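Local atomic coordinates of nucleocapsid protein (PDB entry 4JNG), a protein that encapsidates the genomic RNA of Schmallenberg virus, shielding it from nucleases and forming the helical nucleocapsid that serves as template for transcription and replication. Residues Leu64-His77 with Pro85-Ser97. Residues are numbered along the deposited sequence; the frame is centred on the assembly and turned at random.
With nucleotides of chain A.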
loop_
_atom_site.group_PDB
_atom_site.type_symbol
_atom_site.label_atom_id
_atom_site.label_comp_id
_atom_site.label_asym_id
_atom_site.label_seq_id
_atom_site.Cartn_x
_atom_site.Cartn_y
_atom_site.Cartn_z
ATOM N N LEU B 64 -15.819 1.943 -24.864
ATOM C CA LEU B 64 -14.419 1.707 -25.217
ATOM C C LEU B 64 -14.298 1.265 -26.661
ATOM O O LEU B 64 -15.092 0.457 -27.132
ATOM C CB LEU B 64 -13.815 0.637 -24.315
ATOM C CG LEU B 64 -13.692 0.982 -22.836
ATOM C CD1 LEU B 64 -12.958 -0.145 -22.133
ATOM C CD2 LEU B 64 -12.961 2.303 -22.640
ATOM N N THR B 65 -13.300 1.794 -27.361
ATOM C CA THR B 65 -13.100 1.480 -28.784
ATOM C C THR B 65 -11.806 0.706 -28.956
ATOM O O THR B 65 -10.740 1.197 -28.588
ATOM C CB THR B 65 -13.050 2.760 -29.633
ATOM O OG1 THR B 65 -14.169 3.586 -29.306
ATOM C CG2 THR B 65 -13.094 2.439 -31.147
ATOM N N PHE B 66 -11.911 -0.510 -29.493
ATOM C CA PHE B 66 -10.749 -1.346 -29.806
ATOM C C PHE B 66 -10.678 -1.616 -31.314
ATOM O O PHE B 66 -11.584 -2.218 -31.874
ATOM C CB PHE B 66 -10.835 -2.684 -29.073
ATOM C CG PHE B 66 -10.791 -2.559 -27.583
ATOM C CD1 PHE B 66 -9.578 -2.462 -26.919
ATOM C CD2 PHE B 66 -11.962 -2.535 -26.840
ATOM C CE1 PHE B 66 -9.535 -2.343 -25.537
ATOM C CE2 PHE B 66 -11.923 -2.409 -25.463
ATOM C CZ PHE B 66 -10.709 -2.316 -24.813
ATOM N N GLY B 67 -9.593 -1.188 -31.952
ATOM C CA GLY B 67 -9.416 -1.342 -33.405
ATOM C C GLY B 67 -10.627 -0.869 -34.187
ATOM O O GLY B 67 -11.110 -1.560 -35.082
ATOM N N GLY B 68 -11.144 0.298 -33.816
ATOM C CA GLY B 68 -12.237 0.923 -34.553
ATOM C C GLY B 68 -13.642 0.503 -34.166
ATOM O O GLY B 68 -14.601 1.160 -34.569
ATOM N N VAL B 69 -13.783 -0.576 -33.392
ATOM C CA VAL B 69 -15.106 -1.050 -32.980
ATOM C C VAL B 69 -15.398 -0.577 -31.551
ATOM O O VAL B 69 -14.598 -0.828 -30.650
ATOM C CB VAL B 69 -15.201 -2.589 -33.046
ATOM C CG1 VAL B 69 -16.572 -3.056 -32.579
ATOM C CG2 VAL B 69 -14.939 -3.067 -34.469
ATOM N N LYS B 70 -16.547 0.080 -31.365
ATOM C CA LYS B 70 -16.950 0.659 -30.074
ATOM C C LYS B 70 -17.850 -0.265 -29.252
ATOM O O LYS B 70 -18.910 -0.666 -29.721
ATOM C CB LYS B 70 -17.701 1.980 -30.275
ATOM C CG LYS B 70 -18.037 2.658 -28.943
ATOM C CD LYS B 70 -19.011 3.813 -29.096
ATOM C CE LYS B 70 -18.316 5.158 -28.988
ATOM N NZ LYS B 70 -19.103 6.228 -29.658
ATOM N N PHE B 71 -17.446 -0.533 -28.013
ATOM C CA PHE B 71 -18.173 -1.414 -27.096
ATOM C C PHE B 71 -18.657 -0.645 -25.873
ATOM O O PHE B 71 -17.905 0.138 -25.300
ATOM C CB PHE B 71 -17.255 -2.526 -26.605
ATOM C CG PHE B 71 -16.750 -3.417 -27.691
ATOM C CD1 PHE B 71 -15.639 -3.058 -28.441
ATOM C CD2 PHE B 71 -17.375 -4.629 -27.955
ATOM C CE1 PHE B 71 -15.174 -3.878 -29.456
ATOM C CE2 PHE B 71 -16.915 -5.454 -28.967
ATOM C CZ PHE B 71 -15.813 -5.079 -29.716
ATOM N N THR B 72 -19.900 -0.885 -25.466
ATOM C CA THR B 72 -20.408 -0.349 -24.210
ATOM C C THR B 72 -20.076 -1.337 -23.101
ATOM O O THR B 72 -20.543 -2.477 -23.111
ATOM C CB THR B 72 -21.919 -0.083 -24.263
ATOM O OG1 THR B 72 -22.161 0.990 -25.180
ATOM C CG2 THR B 72 -22.452 0.329 -22.889
ATOM N N VAL B 73 -19.266 -0.878 -22.152
ATOM C CA VAL B 73 -18.715 -1.722 -21.101
ATOM C C VAL B 73 -19.249 -1.257 -19.731
ATOM O O VAL B 73 -19.268 -0.063 -19.437
ATOM C CB VAL B 73 -17.169 -1.644 -21.135
ATOM C CG1 VAL B 73 -16.541 -2.572 -20.105
ATOM C CG2 VAL B 73 -16.640 -1.966 -22.541
ATOM N N VAL B 74 -19.685 -2.205 -18.906
ATOM C CA VAL B 74 -20.026 -1.932 -17.506
ATOM C C VAL B 74 -18.737 -1.853 -16.684
ATOM O O VAL B 74 -17.918 -2.769 -16.704
ATOM C CB VAL B 74 -20.984 -2.996 -16.935
ATOM C CG1 VAL B 74 -21.176 -2.834 -15.431
ATOM C CG2 VAL B 74 -22.328 -2.890 -17.633
ATOM N N ASN B 75 -18.567 -0.732 -15.989
ATOM C CA ASN B 75 -17.360 -0.445 -15.236
ATOM C C ASN B 75 -17.584 -0.725 -13.747
ATOM O O ASN B 75 -18.136 0.117 -13.037
ATOM C CB ASN B 75 -16.951 1.015 -15.452
ATOM C CG ASN B 75 -15.741 1.424 -14.624
ATOM O OD1 ASN B 75 -15.096 0.593 -13.964
ATOM N ND2 ASN B 75 -15.424 2.721 -14.655
ATOM N N ASN B 76 -17.171 -1.915 -13.309
ATOM C CA ASN B 76 -17.176 -2.309 -11.891
ATOM C C ASN B 76 -15.759 -2.326 -11.306
ATOM O O ASN B 76 -15.527 -2.868 -10.226
ATOM C CB ASN B 76 -17.845 -3.683 -11.715
ATOM C CG ASN B 76 -19.352 -3.586 -11.526
ATOM O OD1 ASN B 76 -19.967 -2.577 -11.852
ATOM N ND2 ASN B 76 -19.951 -4.636 -10.981
ATOM N N HIS B 77 -14.820 -1.700 -12.010
ATOM C CA HIS B 77 -13.428 -1.637 -11.564
ATOM C C HIS B 77 -13.168 -0.474 -10.609
ATOM O O HIS B 77 -12.407 -0.613 -9.650
ATOM C CB HIS B 77 -12.500 -1.516 -12.760
ATOM C CG HIS B 77 -12.400 -2.767 -13.563
ATOM N ND1 HIS B 77 -11.611 -3.828 -13.184
ATOM C CD2 HIS B 77 -12.985 -3.128 -14.729
ATOM C CE1 HIS B 77 -11.711 -4.792 -14.083
ATOM N NE2 HIS B 77 -12.541 -4.391 -15.029
ATOM N N PRO B 85 -24.731 -4.066 -9.656
ATOM C CA PRO B 85 -25.246 -5.214 -10.412
ATOM C C PRO B 85 -24.972 -5.077 -11.902
ATOM O O PRO B 85 -25.088 -3.980 -12.428
ATOM C CB PRO B 85 -26.757 -5.148 -10.174
ATOM C CG PRO B 85 -27.024 -3.714 -9.897
ATOM C CD PRO B 85 -25.824 -3.231 -9.130
ATOM N N VAL B 86 -24.623 -6.180 -12.561
ATOM C CA VAL B 86 -24.344 -6.197 -14.005
ATOM C C VAL B 86 -25.476 -6.943 -14.721
ATOM O O VAL B 86 -25.798 -8.061 -14.347
ATOM C CB VAL B 86 -23.008 -6.925 -14.295
ATOM C CG1 VAL B 86 -22.599 -6.773 -15.756
ATOM C CG2 VAL B 86 -21.904 -6.406 -13.382
ATOM N N PRO B 87 -26.099 -6.329 -15.749
ATOM C CA PRO B 87 -27.145 -7.090 -16.439
ATOM C C PRO B 87 -26.590 -8.376 -17.065
ATOM O O PRO B 87 -25.386 -8.478 -17.308
ATOM C CB PRO B 87 -27.652 -6.114 -17.504
ATOM C CG PRO B 87 -27.284 -4.765 -16.990
ATOM C CD PRO B 87 -26.009 -4.942 -16.232
ATOM N N ASP B 88 -27.453 -9.357 -17.300
ATOM C CA ASP B 88 -27.009 -10.662 -17.785
ATOM C C ASP B 88 -26.472 -10.599 -19.220
ATOM O O ASP B 88 -25.622 -11.401 -19.590
ATOM C CB ASP B 88 -28.133 -11.701 -17.677
ATOM C CG ASP B 88 -28.364 -12.181 -16.242
ATOM O OD1 ASP B 88 -27.491 -11.971 -15.366
ATOM O OD2 ASP B 88 -29.423 -12.793 -15.991
ATOM N N ASN B 89 -26.958 -9.640 -20.005
ATOM C CA ASN B 89 -26.492 -9.437 -21.376
ATOM C C ASN B 89 -25.530 -8.271 -21.509
ATOM O O ASN B 89 -25.252 -7.829 -22.621
ATOM C CB ASN B 89 -27.678 -9.217 -22.301
ATOM C CG ASN B 89 -28.613 -10.401 -22.328
ATOM O OD1 ASN B 89 -28.323 -11.447 -21.746
ATOM N ND2 ASN B 89 -29.743 -10.250 -23.017
ATOM N N ALA B 90 -25.012 -7.782 -20.380
ATOM C CA ALA B 90 -24.020 -6.718 -20.409
ATOM C C ALA B 90 -22.630 -7.321 -20.387
ATOM O O ALA B 90 -22.436 -8.454 -19.916
ATOM C CB ALA B 90 -24.204 -5.773 -19.233
ATOM N N ILE B 91 -21.665 -6.549 -20.882
ATOM C CA ILE B 91 -20.272 -6.963 -20.886
ATOM C C ILE B 91 -19.462 -6.066 -19.966
ATOM O O ILE B 91 -19.557 -4.845 -19.997
ATOM C CB ILE B 91 -19.612 -7.002 -22.302
ATOM C CG1 ILE B 91 -19.935 -5.749 -23.128
ATOM C CG2 ILE B 91 -20.063 -8.236 -23.061
ATOM C CD1 ILE B 91 -19.196 -5.682 -24.453
ATOM N N THR B 92 -18.702 -6.720 -19.104
ATOM C CA THR B 92 -17.599 -6.105 -18.409
ATOM C C THR B 92 -16.379 -6.409 -19.246
ATOM O O THR B 92 -16.458 -7.159 -20.214
ATOM C CB THR B 92 -17.423 -6.741 -17.019
ATOM O OG1 THR B 92 -17.253 -8.154 -17.171
ATOM C CG2 THR B 92 -18.646 -6.478 -16.169
ATOM N N LEU B 93 -15.253 -5.838 -18.860
ATOM C CA LEU B 93 -13.984 -6.122 -19.487
ATOM C C LEU B 93 -13.678 -7.610 -19.422
ATOM O O LEU B 93 -13.209 -8.216 -20.408
ATOM C CB LEU B 93 -12.878 -5.315 -18.809
ATOM C CG LEU B 93 -11.773 -4.716 -19.685
ATOM C CD1 LEU B 93 -12.292 -4.230 -21.030
ATOM C CD2 LEU B 93 -11.117 -3.570 -18.929
ATOM N N HIS B 94 -13.975 -8.199 -18.264
ATOM C CA HIS B 94 -13.734 -9.598 -18.036
ATOM C C HIS B 94 -14.601 -10.471 -18.935
ATOM O O HIS B 94 -14.107 -11.420 -19.536
ATOM C CB HIS B 94 -13.998 -9.963 -16.568
ATOM C CG HIS B 94 -13.451 -11.295 -16.184
ATOM N ND1 HIS B 94 -14.235 -12.422 -16.096
ATOM C CD2 HIS B 94 -12.191 -11.687 -15.886
ATOM C CE1 HIS B 94 -13.488 -13.449 -15.744
ATOM N NE2 HIS B 94 -12.242 -13.031 -15.616
ATOM N N ARG B 95 -15.888 -10.155 -19.020
ATOM C CA ARG B 95 -16.805 -10.947 -19.832
ATOM C C ARG B 95 -16.429 -10.854 -21.317
ATOM O O ARG B 95 -16.394 -11.857 -22.022
ATOM C CB ARG B 95 -18.247 -10.496 -19.614
ATOM C CG ARG B 95 -18.818 -10.883 -18.242
ATOM C CD ARG B 95 -20.296 -10.528 -18.168
ATOM N NE ARG B 95 -20.873 -10.798 -16.861
ATOM C CZ ARG B 95 -22.132 -10.549 -16.506
ATOM N NH1 ARG B 95 -22.995 -10.001 -17.357
ATOM N NH2 ARG B 95 -22.530 -10.859 -15.274
ATOM N N MET B 96 -16.130 -9.632 -21.744
ATOM C CA MET B 96 -15.781 -9.308 -23.126
ATOM C C MET B 96 -14.578 -10.129 -23.585
ATOM O O MET B 96 -14.579 -10.708 -24.669
ATOM C CB MET B 96 -15.466 -7.816 -23.181
ATOM C CG MET B 96 -15.179 -7.265 -24.550
ATOM S SD MET B 96 -14.950 -5.491 -24.430
ATOM C CE MET B 96 -14.412 -5.241 -26.122
ATOM N N SER B 97 -13.566 -10.200 -22.721
ATOM C CA SER B 97 -12.378 -11.006 -22.951
ATOM C C SER B 97 -12.696 -12.483 -23.179
ATOM O O SER B 97 -12.129 -13.112 -24.069
ATOM C CB SER B 97 -11.428 -10.861 -21.769
ATOM O OG SER B 97 -10.283 -11.669 -21.927
ATOM P P U A 24 -19.200 -11.958 -13.385
ATOM O OP1 U A 24 -19.022 -11.610 -14.839
ATOM O OP2 U A 24 -18.423 -13.079 -12.809
ATOM O "O5'" U A 24 -18.882 -10.668 -12.515
ATOM C "C5'" U A 24 -19.618 -9.447 -12.667
ATOM C "C4'" U A 24 -19.241 -8.484 -11.569
ATOM O "O4'" U A 24 -19.820 -8.922 -10.307
ATOM C "C3'" U A 24 -17.754 -8.367 -11.272
ATOM O "O3'" U A 24 -17.099 -7.490 -12.172
ATOM C "C2'" U A 24 -17.769 -7.836 -9.844
ATOM O "O2'" U A 24 -18.067 -6.459 -9.716
ATOM C "C1'" U A 24 -18.923 -8.638 -9.247
ATOM N N1 U A 24 -18.511 -9.904 -8.623
ATOM C C2 U A 24 -17.973 -9.841 -7.352
ATOM O O2 U A 24 -17.816 -8.792 -6.752
ATOM N N3 U A 24 -17.615 -11.054 -6.815
ATOM C C4 U A 24 -17.741 -12.295 -7.402
ATOM O O4 U A 24 -17.373 -13.297 -6.788
ATOM C C5 U A 24 -18.303 -12.276 -8.718
ATOM C C6 U A 24 -18.658 -11.110 -9.272
ATOM P P U A 25 -15.621 -7.820 -12.709
ATOM O OP1 U A 25 -15.342 -6.904 -13.838
ATOM O OP2 U A 25 -15.487 -9.285 -12.891
ATOM O "O5'" U A 25 -14.703 -7.342 -11.502
ATOM C "C5'" U A 25 -14.725 -5.977 -11.068
ATOM C "C4'" U A 25 -14.087 -5.877 -9.709
ATOM O "O4'" U A 25 -14.794 -6.738 -8.779
ATOM C "C3'" U A 25 -12.646 -6.353 -9.640
ATOM O "O3'" U A 25 -11.784 -5.309 -10.092
ATOM C "C2'" U A 25 -12.495 -6.702 -8.161
ATOM O "O2'" U A 25 -12.203 -5.564 -7.381
ATOM C "C1'" U A 25 -13.887 -7.229 -7.809
ATOM N N1 U A 25 -14.024 -8.695 -7.726
ATOM C C2 U A 25 -13.781 -9.284 -6.496
ATOM O O2 U A 25 -13.441 -8.648 -5.514
ATOM N N3 U A 25 -13.946 -10.646 -6.464
ATOM C C4 U A 25 -14.324 -11.466 -7.507
ATOM O O4 U A 25 -14.431 -12.679 -7.316
ATOM C C5 U A 25 -14.564 -10.784 -8.743
ATOM C C6 U A 25 -14.415 -9.454 -8.807
ATOM P P U A 26 -10.338 -5.656 -10.683
ATOM O OP1 U A 26 -9.717 -4.390 -11.142
ATOM O OP2 U A 26 -10.484 -6.789 -11.627
ATOM O "O5'" U A 26 -9.546 -6.204 -9.408
ATOM C "C5'" U A 26 -8.844 -5.325 -8.503
ATOM C "C4'" U A 26 -8.185 -6.117 -7.390
ATOM O "O4'" U A 26 -9.176 -6.955 -6.739
ATOM C "C3'" U A 26 -7.085 -7.085 -7.806
ATOM O "O3'" U A 26 -5.798 -6.471 -7.860
ATOM C "C2'" U A 26 -7.089 -8.107 -6.671
ATOM O "O2'" U A 26 -6.258 -7.765 -5.580
ATOM C "C1'" U A 26 -8.564 -8.138 -6.264
ATOM N N1 U A 26 -9.290 -9.297 -6.805
ATOM C C2 U A 26 -9.337 -10.442 -6.034
ATOM O O2 U A 26 -8.824 -10.520 -4.930
ATOM N N3 U A 26 -10.019 -11.491 -6.598
ATOM C C4 U A 26 -10.635 -11.519 -7.832
ATOM O O4 U A 26 -11.208 -12.546 -8.201
ATOM C C5 U A 26 -10.529 -10.302 -8.578
ATOM C C6 U A 26 -9.871 -9.261 -8.055
HETATM O O HOH W 1 -22.620 -3.991 -21.691
#
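Val74 N donates to Ile91 O in the carbonyl plane (2.9 Å, 167°), and the CA-H of Val73 adds a weak contact to the same oxygen. Beside this pair a water bridges Thr72 O and Ile91 N. Met96 runs fully extended (chi1 -176°), which carries CE over the centre of the Phe71 ring, 3.3 Å from its centroid, a CH-pi contact; the same methyl lies 3.7 Å from Phe66 CD2. Val74 CG2 rests on Ala90 CB at 3.8 Å.

The other end faces RNA of chain A. Asn76 ND2 donates to the O2' of U24 and also to Asn84 O. Of the RNA-binding residues His77 and Arg95, His77 donates from ND1 to OP1 of U26 (2.8 Å), which sits at the ring edge in its plane. Arg95 NE reaches OP1 of U24 almost straight (168°); NH1 bonds to Pro87 O and Ala90 O help hold the guanidinium so, Val86 CG1 lies over one face, and NH2 binds a further phosphate. Thr92 OG1 caps helix 93-110, accepting from Arg95 N.

Helix 20-31 packs against Phe71 and Ile91, helix 47-56 against Leu93 and His77, and strand 61-66 pairs in parallel with a strand of a second subunit, whose Phe7 stacks on Phe66.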